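Local coordinates for uncharacterized protein (Bacteroides uniformis ATCC 8492, PDB 4Q68) that probably acts as a cell-wall amidase of the NlpC/P60 type, cleaving N-acetylmuramoyl-L-alanine linkages of peptidoglycan, at residues A178-T183 / G232-R237. Residues are numbered along the deposited sequence; the frame is centred on the assembly and turned at random.
Sequences AITTNT and GIRVLR. With NA (sodium ion), chain C.
The carbonyl oxygen A178 O takes the backbone N-H of R234, with R234 N at 2.8 Å, and I233 CA adds a C-H···O contact to the same oxygen at 3.2 Å. A178 N returns a nearly straight bond to R234 O (2.9 Å), which closes the pair into an antiparallel, hydrogen-bonded bridge. The A178 methyl, on the face covered by I91 of helix 91-100, has L236 CD2 of its partner strand at 4.3 Å; a short side chain suits this buried place. R234 shares this face: the R234 and T180 side chains cross at about a right angle, R234 CG lying 4.0 Å from T180 CG2, while the bend at chi3 (68°) carries the guanidinium away to a salt bridge with D106. On the other face I179 and I233 form the non-hydrogen-bonded pair; their beta-branched, apolar side chains suit a buried strand and touch through I179 CG1 and I233 CG2 at 4.2 Å. Toward the end of the pairing, T180 N donates to G232 O from well above the plane of that carbonyl; G232 has no side chain to crowd T180 OG1, which bonds to the hydroxyl of T231. Past the paired residues, T181 OG1 accepts from T183 N in an ST turn, and the carbonyls of T181 and T183, with L186 and three waters, bind a sodium ion. Strand 176-181 is thus held between 188-197 and 230-238, consistent with the antiparallel, helix-packed sheet of the papain-like NlpC/P60 fold.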
ATOM      1  N   ALA A 178       0.754  -4.366  -4.186  1.00  4.47           N
ATOM      2  CA  ALA A 178      -0.424  -4.452  -3.328  1.00  4.65           C
ATOM      3  C   ALA A 178      -1.026  -5.837  -3.520  1.00  4.70           C
ATOM      4  O   ALA A 178      -1.369  -6.216  -4.640  1.00  5.95           O
ATOM      5  CB  ALA A 178      -1.432  -3.368  -3.688  1.00  5.00           C
ATOM      6  N   ILE A 179      -1.112  -6.605  -2.449  1.00  4.83           N
ATOM      7  CA  ILE A 179      -1.572  -7.983  -2.521  1.00  5.21           C
ATOM      8  C   ILE A 179      -3.090  -8.015  -2.357  1.00  4.79           C
ATOM      9  O   ILE A 179      -3.619  -7.580  -1.346  1.00  5.36           O
ATOM     10  CB  ILE A 179      -0.884  -8.854  -1.464  1.00  5.57           C
ATOM     11  CG1 ILE A 179       0.632  -8.865  -1.719  1.00  6.23           C
ATOM     12  CG2 ILE A 179      -1.474 -10.255  -1.481  1.00  6.24           C
ATOM     13  CD1 ILE A 179       1.448  -9.693  -0.755  1.00  7.18           C
ATOM     14  N   THR A 180      -3.775  -8.512  -3.381  1.00  5.25           N
ATOM     15  CA  THR A 180      -5.218  -8.574  -3.405  1.00  5.62           C
ATOM     16  C   THR A 180      -5.699  -9.758  -2.558  1.00  5.64           C
ATOM     17  O   THR A 180      -4.976 -10.733  -2.371  1.00  5.95           O
ATOM     18  CB  THR A 180      -5.735  -8.662  -4.858  1.00  5.87           C
ATOM     19  OG1 THR A 180      -5.178  -9.796  -5.524  1.00  6.21           O
ATOM     20  CG2 THR A 180      -5.326  -7.437  -5.646  1.00  6.22           C
ATOM     21  N   THR A 181      -6.918  -9.654  -2.031  1.00  5.99           N
ATOM     22  CA  THR A 181      -7.427 -10.611  -1.068  1.00  6.39           C
ATOM     23  C   THR A 181      -8.885 -10.969  -1.302  1.00  6.61           C
ATOM     24  O   THR A 181      -9.684 -10.135  -1.696  1.00  7.78           O
ATOM     25  CB  THR A 181      -7.248 -10.089   0.359  1.00  6.69           C
ATOM     26  OG1 THR A 181      -7.775 -11.071   1.254  1.00  7.65           O
ATOM     27  CG2 THR A 181      -7.950  -8.750   0.591  1.00  7.14           C
ATOM     28  N   ASN A 182      -9.224 -12.218  -0.990  1.00  6.48           N
ATOM     29  CA  ASN A 182     -10.609 -12.669  -1.038  1.00  7.28           C
ATOM     30  C   ASN A 182     -11.387 -12.430   0.260  1.00  7.13           C
ATOM     31  O   ASN A 182     -12.533 -12.827   0.361  1.00  8.10           O
ATOM     32  CB  ASN A 182     -10.728 -14.123  -1.519  1.00  8.68           C
ATOM     33  CG  ASN A 182     -10.094 -15.114  -0.585  1.00 10.94           C
ATOM     34  OD1 ASN A 182      -9.931 -14.863   0.602  1.00 11.90           O
ATOM     35  ND2 ASN A 182      -9.748 -16.272  -1.123  1.00 17.00           N
ATOM     36  N   THR A 183     -10.806 -11.733   1.228  1.00  6.42           N
ATOM     37  CA  THR A 183     -11.561 -11.331   2.403  1.00  6.62           C
ATOM     38  C   THR A 183     -12.769 -10.517   1.947  1.00  6.15           C
ATOM     39  O   THR A 183     -12.614  -9.541   1.222  1.00  6.38           O
ATOM     40  CB  THR A 183     -10.677 -10.513   3.342  1.00  7.11           C
ATOM     41  OG1 THR A 183      -9.697 -11.387   3.910  1.00  8.62           O
ATOM     42  CG2 THR A 183     -11.481  -9.836   4.439  1.00  7.43           C
ATOM     43  N   GLY A 232      -3.627 -12.415  -5.630  1.00  6.14           N
ATOM     44  CA  GLY A 232      -2.874 -11.815  -6.714  1.00  6.10           C
ATOM     45  C   GLY A 232      -2.279 -10.507  -6.278  1.00  5.32           C
ATOM     46  O   GLY A 232      -2.170 -10.244  -5.073  1.00  5.43           O
ATOM     47  N   ILE A 233      -1.862  -9.704  -7.260  1.00  5.33           N
ATOM     48  CA  ILE A 233      -1.240  -8.414  -6.971  1.00  5.11           C
ATOM     49  C   ILE A 233      -1.713  -7.340  -7.926  1.00  4.77           C
ATOM     50  O   ILE A 233      -2.020  -7.606  -9.090  1.00  5.64           O
ATOM     51  CB  ILE A 233       0.324  -8.481  -7.003  1.00  5.45           C
ATOM     52  CG1 ILE A 233       0.858  -8.924  -8.370  1.00  5.93           C
ATOM     53  CG2 ILE A 233       0.825  -9.386  -5.886  1.00  5.93           C
ATOM     54  CD1 ILE A 233       2.371  -8.903  -8.483  1.00  6.22           C
ATOM     55  N   ARG A 234      -1.717  -6.115  -7.419  1.00  4.62           N
ATOM     56  CA  ARG A 234      -1.663  -4.910  -8.220  1.00  4.88           C
ATOM     57  C   ARG A 234      -0.232  -4.379  -8.129  1.00  4.83           C
ATOM     58  O   ARG A 234       0.413  -4.488  -7.088  1.00  5.54           O
ATOM     59  CB  ARG A 234      -2.675  -3.859  -7.739  1.00  4.90           C
ATOM     60  CG  ARG A 234      -4.116  -4.333  -7.848  1.00  5.26           C
ATOM     61  CD  ARG A 234      -5.135  -3.314  -7.416  1.00  5.45           C
ATOM     62  NE  ARG A 234      -5.172  -2.182  -8.340  1.00  5.36           N
ATOM     63  CZ  ARG A 234      -6.002  -1.148  -8.247  1.00  5.30           C
ATOM     64  NH1 ARG A 234      -6.847  -1.044  -7.241  1.00  5.57           N
ATOM     65  NH2 ARG A 234      -5.988  -0.196  -9.161  1.00  5.55           N
ATOM     66  N   VAL A 235       0.256  -3.833  -9.236  1.00  4.94           N
ATOM     67  CA  VAL A 235       1.609  -3.318  -9.348  1.00  5.27           C
ATOM     68  C   VAL A 235       1.515  -1.839  -9.702  1.00  4.89           C
ATOM     69  O   VAL A 235       0.905  -1.474 -10.717  1.00  5.66           O
ATOM     70  CB  VAL A 235       2.402  -4.071 -10.438  1.00  5.76           C
ATOM     71  CG1 VAL A 235       3.803  -3.505 -10.571  1.00  6.25           C
ATOM     72  CG2 VAL A 235       2.443  -5.560 -10.133  1.00  6.14           C
ATOM     73  N   LEU A 236       2.082  -1.007  -8.833  1.00  5.08           N
ATOM     74  CA  LEU A 236       2.072   0.443  -8.993  1.00  5.31           C
ATOM     75  C   LEU A 236       3.509   0.925  -9.102  1.00  5.08           C
ATOM     76  O   LEU A 236       4.436   0.281  -8.607  1.00  6.01           O
ATOM     77  CB  LEU A 236       1.405   1.148  -7.808  1.00  5.84           C
ATOM     78  CG  LEU A 236      -0.024   0.746  -7.434  1.00  6.07           C
ATOM     79  CD1 LEU A 236      -0.938   0.675  -8.645  1.00  6.42           C
ATOM     80  CD2 LEU A 236      -0.072  -0.554  -6.637  1.00  7.02           C
ATOM     81  N   ARG A 237       3.709   2.079  -9.730  1.00  5.64           N
ATOM     82  CA  ARG A 237       5.052   2.604  -9.940  1.00  5.83           C
ATOM     83  C   ARG A 237       5.063   4.098  -9.682  1.00  5.55           C
ATOM     84  O   ARG A 237       4.232   4.842 -10.205  1.00  6.56           O
ATOM     85  CB  ARG A 237       5.500   2.293 -11.363  1.00  6.60           C
ATOM     86  CG  ARG A 237       6.946   2.673 -11.696  1.00  7.13           C
ATOM     87  CD  ARG A 237       7.371   2.136 -13.047  1.00  8.02           C
ATOM     88  NE  ARG A 237       7.333   0.681 -13.031  1.00  7.37           N
ATOM     89  CZ  ARG A 237       7.068  -0.109 -14.066  1.00  7.41           C
ATOM     90  NH1 ARG A 237       6.846   0.375 -15.285  1.00  8.82           N
ATOM     91  NH2 ARG A 237       7.026  -1.423 -13.864  1.00  8.12           N
TER
HETATM   92 NA    NA C 302     -11.879  -9.034  -1.182  1.00  9.89          NA
HETATM   93  O   HOH W   1     -14.008  -7.768  -1.471  1.00 18.80           O
HETATM   94  O   HOH W   2     -13.108 -10.803  -2.259  1.00 12.80           O
HETATM   95  O   HOH W   3     -11.765  -8.122  -3.414  1.00 17.72           O